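CCMAN5 (Cellulosimicrobium cellulans, PDB 2XSG) is a calcium-containing alpha-mannosidase of glycoside hydrolase family 92 that enables mannose-6-phosphate modification of yeast-produced recombinant lysosomal enzymes. Local coordinates at residues A[351-354]-A[355-358]; A[358-361]-A[362-365]. All coordinates share one frame; numbering follows the deposited sequence.

Overall arrangement
Interactions 1 and 2 are successive turns of helix 353-366 in the family 92 catalytic domain, share Arg358, and have centres about 11 Å apart. Interaction 1 is the end that meets the ligands: the nearest atoms of the Asp355 side chain lie about 3 Å from a bound bis-tris propane, probably from the crystallisation liquor, and about 4 Å from the calcium ion. In interaction 2 the Lys359 side chain stays about 11 Å from that molecule, and Arg358 about 12 Å from the calcium ion. Two side-chain links tie the turns together, the Lys359-Asp356 salt bridge and ring packing of Trp351 CZ3 against Phe360 CZ at 3.6 Å.

Interaction 1: residues A[351-354]-A[355-358]; sequences WATW and DDFR
Ala352, at the N-cap position of helix 353-366, offers its carbonyl oxygen to two amides of the first turn: Asp356 N lies 3.0 Å from Ala352 O, and Asp355 N makes a weak bond to the same oxygen at 3.1 Å, bent to 132° at the hydrogen. One residue further on, Phe357 N bonds weakly to Thr353 O at 3.2 Å. A water ties the chain before the helix to this turn, accepting from Ala352 N, hydrogen-bonding Thr353 OG1 and donating to Asp356 OD2 at 2.7 Å. Asp356 CG sits between its own N and carbonyl carbon (chi1 79°), which folds the carboxylate back over the helix start and sets OD1 3.1 Å from Thr353 CA. Its OD2 also forms a salt bridge with Lys359. The helix probably belongs to the (alpha/alpha)6 barrel of the family 92 catalytic domain, and it borders the calcium site formed by Asn588, Glu589 and Asp662. Asp355 OD1 is hydrogen-bonded to the bound bis-tris propane; OD2 of the same carboxylate meets the edge of the Trp354 indole, 3.2 Å from CE3, with the two planes 85° apart. Trp354 NE1 hydrogen-bonds Gln460 OE1, and the ring makes a cation-pi contact with Arg405. The Thr353 and Phe357 side chains cross at about a right angle, with Thr353 CG2 3.9 Å from Phe357 CB, and the edge of the phenyl ring faces Trp354 O.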
loop_
_atom_site.group_PDB
_atom_site.type_symbol
_atom_site.label_atom_id
_atom_site.label_comp_id
_atom_site.label_asym_id
_atom_site.label_seq_id
_atom_site.Cartn_x
_atom_site.Cartn_y
_atom_site.Cartn_z
ATOM N N TRP A 351 -5.083 7.467 -1.534
ATOM C CA TRP A 351 -5.342 6.915 -0.213
ATOM C C TRP A 351 -6.176 5.647 -0.322
ATOM O O TRP A 351 -7.010 5.534 -1.206
ATOM C CB TRP A 351 -6.086 7.951 0.616
ATOM C CG TRP A 351 -5.374 9.292 0.708
ATOM C CD1 TRP A 351 -5.590 10.388 -0.068
ATOM C CD2 TRP A 351 -4.348 9.651 1.638
ATOM N NE1 TRP A 351 -4.747 11.421 0.315
ATOM C CE2 TRP A 351 -3.977 10.988 1.361
ATOM C CE3 TRP A 351 -3.708 8.970 2.686
ATOM C CZ2 TRP A 351 -3.008 11.665 2.102
ATOM C CZ3 TRP A 351 -2.724 9.640 3.417
ATOM C CH2 TRP A 351 -2.380 10.973 3.114
ATOM N N ALA A 352 -5.915 4.678 0.552
ATOM C CA ALA A 352 -6.717 3.461 0.644
ATOM C C ALA A 352 -6.795 3.147 2.131
ATOM O O ALA A 352 -6.493 2.039 2.572
ATOM C CB ALA A 352 -6.065 2.324 -0.104
ATOM N N THR A 353 -7.207 4.147 2.897
ATOM C CA THR A 353 -6.988 4.146 4.328
ATOM C C THR A 353 -7.811 3.113 5.119
ATOM O O THR A 353 -7.394 2.706 6.203
ATOM C CB THR A 353 -7.105 5.591 4.846
ATOM O OG1 THR A 353 -6.309 6.421 3.985
ATOM C CG2 THR A 353 -6.599 5.723 6.292
ATOM N N TRP A 354 -8.943 2.671 4.570
ATOM C CA TRP A 354 -9.725 1.563 5.158
ATOM C C TRP A 354 -8.858 0.294 5.294
ATOM O O TRP A 354 -8.922 -0.403 6.310
ATOM C CB TRP A 354 -10.948 1.267 4.288
ATOM C CG TRP A 354 -11.987 0.341 4.872
ATOM C CD1 TRP A 354 -13.083 0.704 5.612
ATOM C CD2 TRP A 354 -12.060 -1.086 4.724
ATOM N NE1 TRP A 354 -13.815 -0.414 5.957
ATOM C CE2 TRP A 354 -13.221 -1.521 5.412
ATOM C CE3 TRP A 354 -11.261 -2.040 4.082
ATOM C CZ2 TRP A 354 -13.594 -2.874 5.485
ATOM C CZ3 TRP A 354 -11.630 -3.389 4.156
ATOM C CH2 TRP A 354 -12.788 -3.791 4.856
ATOM N N ASP A 355 -8.032 0.031 4.276
ATOM C CA ASP A 355 -7.097 -1.101 4.295
ATOM C C ASP A 355 -5.782 -0.804 4.985
ATOM O O ASP A 355 -5.218 -1.673 5.649
ATOM C CB ASP A 355 -6.747 -1.585 2.866
ATOM C CG ASP A 355 -7.958 -1.862 2.024
ATOM O OD1 ASP A 355 -8.152 -1.172 0.991
ATOM O OD2 ASP A 355 -8.710 -2.780 2.384
ATOM N N ASP A 356 -5.262 0.403 4.805
ATOM C CA ASP A 356 -3.846 0.609 5.096
ATOM C C ASP A 356 -3.470 1.405 6.335
ATOM O O ASP A 356 -2.287 1.677 6.541
ATOM C CB ASP A 356 -3.119 1.179 3.863
ATOM C CG ASP A 356 -3.333 2.662 3.680
ATOM O OD1 ASP A 356 -4.009 3.301 4.530
ATOM O OD2 ASP A 356 -2.826 3.192 2.660
ATOM N N PHE A 357 -4.458 1.783 7.140
ATOM C CA PHE A 357 -4.233 2.779 8.195
ATOM C C PHE A 357 -3.069 2.475 9.146
ATOM O O PHE A 357 -2.376 3.392 9.571
ATOM C CB PHE A 357 -5.536 3.135 8.962
ATOM C CG PHE A 357 -6.071 2.036 9.867
ATOM C CD1 PHE A 357 -5.780 2.039 11.247
ATOM C CD2 PHE A 357 -6.907 1.050 9.369
ATOM C CE1 PHE A 357 -6.290 1.047 12.101
ATOM C CE2 PHE A 357 -7.425 0.038 10.213
ATOM C CZ PHE A 357 -7.113 0.037 11.579
ATOM N N ARG A 358 -2.835 1.201 9.451
ATOM C CA ARG A 358 -1.728 0.855 10.364
ATOM C C ARG A 358 -0.329 1.101 9.773
ATOM O O ARG A 358 0.657 1.151 10.514
ATOM C CB ARG A 358 -1.811 -0.597 10.821
ATOM C CG ARG A 358 -2.817 -0.845 11.915
ATOM C CD ARG A 358 -2.526 -2.176 12.636
ATOM N NE ARG A 358 -3.280 -2.274 13.877
ATOM C CZ ARG A 358 -4.582 -2.525 13.920
ATOM N NH1 ARG A 358 -5.255 -2.709 12.792
ATOM N NH2 ARG A 358 -5.211 -2.587 15.083
HETATM O O HOH W 1 -4.097 5.551 2.672
#

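Interaction 2: residues A[358-361]-A[362-365]; sequences RKFS and VIAY
Ile363 leans back along helix 353-366 and touches Phe360, bringing CD1 to 4.3 Å from Phe360 CD1 in an i/i+3 apolar contact in the (alpha/alpha)6-type catalytic domain. CG1 of Ile363 is turned opposite its carbonyl carbon (chi1 -68°) and the chain beyond is extended, which sends the methyl toward the preceding turn, obliquely to the phenyl ring. Lys359 covers one face of that ring: its CE stands 3.9 Å above the Phe360 plane, shifted toward the rim. Lys359 CG lies between its own N and carbonyl carbon (chi1 86°), and the remaining torsions run straight out to NZ, which hydrogen-bonds the carbonyl oxygens of Met321 and Ala663 besides its bridge to Asp356. Lys359 O is gripped twice, by Ile363 N at 3.0 Å in a nearly straight bond (173°) lying in the carbonyl plane, and weakly by Val362 N at 3.1 Å. The helix is kinked at Arg358 and Lys359, whose amides lack bonds to the turn before. Val362 CG2 packs 3.8 Å from Arg358 O, while the Arg358 guanidinium extends the other way to the carbonyls of Pro679 and Val680. Helix 368-387 covers Phe360, Ile363 and Ala364 through Tyr371, and Ser361 OG turns out to Asp415. Tyr365 lays one ring face over Val362 O and reaches Leu677 O through its hydroxyl. Ser361 O is buried without a hydrogen-bonding partner, and Ala364 CB presses against it at 3.4 Å.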
loop_
_atom_site.group_PDB
_atom_site.type_symbol
_atom_site.label_atom_id
_atom_site.label_comp_id
_atom_site.label_asym_id
_atom_site.label_seq_id
_atom_site.Cartn_x
_atom_site.Cartn_y
_atom_site.Cartn_z
ATOM N N ARG A 358 -2.835 1.201 9.451
ATOM C CA ARG A 358 -1.728 0.855 10.364
ATOM C C ARG A 358 -0.329 1.101 9.773
ATOM O O ARG A 358 0.657 1.151 10.514
ATOM C CB ARG A 358 -1.811 -0.597 10.821
ATOM C CG ARG A 358 -2.817 -0.845 11.915
ATOM C CD ARG A 358 -2.526 -2.176 12.636
ATOM N NE ARG A 358 -3.280 -2.274 13.877
ATOM C CZ ARG A 358 -4.582 -2.525 13.920
ATOM N NH1 ARG A 358 -5.255 -2.709 12.792
ATOM N NH2 ARG A 358 -5.211 -2.587 15.083
ATOM N N LYS A 359 -0.236 1.226 8.452
ATOM C CA LYS A 359 1.077 1.358 7.807
ATOM C C LYS A 359 1.751 2.688 8.168
ATOM O O LYS A 359 2.986 2.749 8.314
ATOM C CB LYS A 359 0.983 1.158 6.276
ATOM C CG LYS A 359 0.627 2.405 5.485
ATOM C CD LYS A 359 0.577 2.144 3.984
ATOM C CE LYS A 359 0.478 3.458 3.241
ATOM N NZ LYS A 359 -0.130 3.311 1.865
ATOM N N PHE A 360 0.939 3.740 8.323
ATOM C CA PHE A 360 1.456 5.063 8.606
ATOM C C PHE A 360 2.176 5.086 9.946
ATOM O O PHE A 360 3.214 5.744 10.076
ATOM C CB PHE A 360 0.337 6.118 8.570
ATOM C CG PHE A 360 -0.295 6.276 7.205
ATOM C CD1 PHE A 360 0.317 7.045 6.227
ATOM C CD2 PHE A 360 -1.482 5.631 6.897
ATOM C CE1 PHE A 360 -0.241 7.177 4.957
ATOM C CE2 PHE A 360 -2.068 5.776 5.624
ATOM C CZ PHE A 360 -1.442 6.556 4.664
ATOM N N SER A 361 1.650 4.353 10.932
ATOM C CA SER A 361 2.277 4.313 12.250
ATOM C C SER A 361 3.719 3.799 12.171
ATOM O O SER A 361 4.572 4.217 12.971
ATOM C CB SER A 361 1.487 3.450 13.222
ATOM O OG SER A 361 0.109 3.809 13.322
ATOM N N VAL A 362 3.974 2.889 11.231
ATOM C CA VAL A 362 5.314 2.328 10.982
ATOM C C VAL A 362 6.201 3.299 10.196
ATOM O O VAL A 362 7.361 3.516 10.554
ATOM C CB VAL A 362 5.243 0.971 10.227
ATOM C CG1 VAL A 362 6.647 0.343 10.064
ATOM C CG2 VAL A 362 4.285 -0.024 10.926
ATOM N N ILE A 363 5.665 3.872 9.114
ATOM C CA ILE A 363 6.341 4.956 8.404
ATOM C C ILE A 363 6.856 6.012 9.394
ATOM O O ILE A 363 7.999 6.467 9.278
ATOM C CB ILE A 363 5.440 5.621 7.324
ATOM C CG1 ILE A 363 5.166 4.656 6.171
ATOM C CG2 ILE A 363 6.107 6.885 6.770
ATOM C CD1 ILE A 363 4.082 5.157 5.217
ATOM N N ALA A 364 6.032 6.370 10.377
ATOM C CA ALA A 364 6.453 7.324 11.424
ATOM C C ALA A 364 7.820 7.010 12.043
ATOM O O ALA A 364 8.607 7.923 12.284
ATOM C CB ALA A 364 5.396 7.457 12.513
ATOM N N TYR A 365 8.131 5.739 12.286
ATOM C CA TYR A 365 9.432 5.457 12.912
ATOM C C TYR A 365 10.574 5.139 11.934
ATOM O O TYR A 365 11.741 5.044 12.338
ATOM C CB TYR A 365 9.324 4.487 14.107
ATOM C CG TYR A 365 9.106 3.010 13.824
ATOM C CD1 TYR A 365 10.056 2.260 13.144
ATOM C CD2 TYR A 365 7.977 2.345 14.324
ATOM C CE1 TYR A 365 9.870 0.893 12.923
ATOM C CE2 TYR A 365 7.786 0.987 14.129
ATOM C CZ TYR A 365 8.746 0.264 13.413
ATOM O OH TYR A 365 8.574 -1.089 13.202
#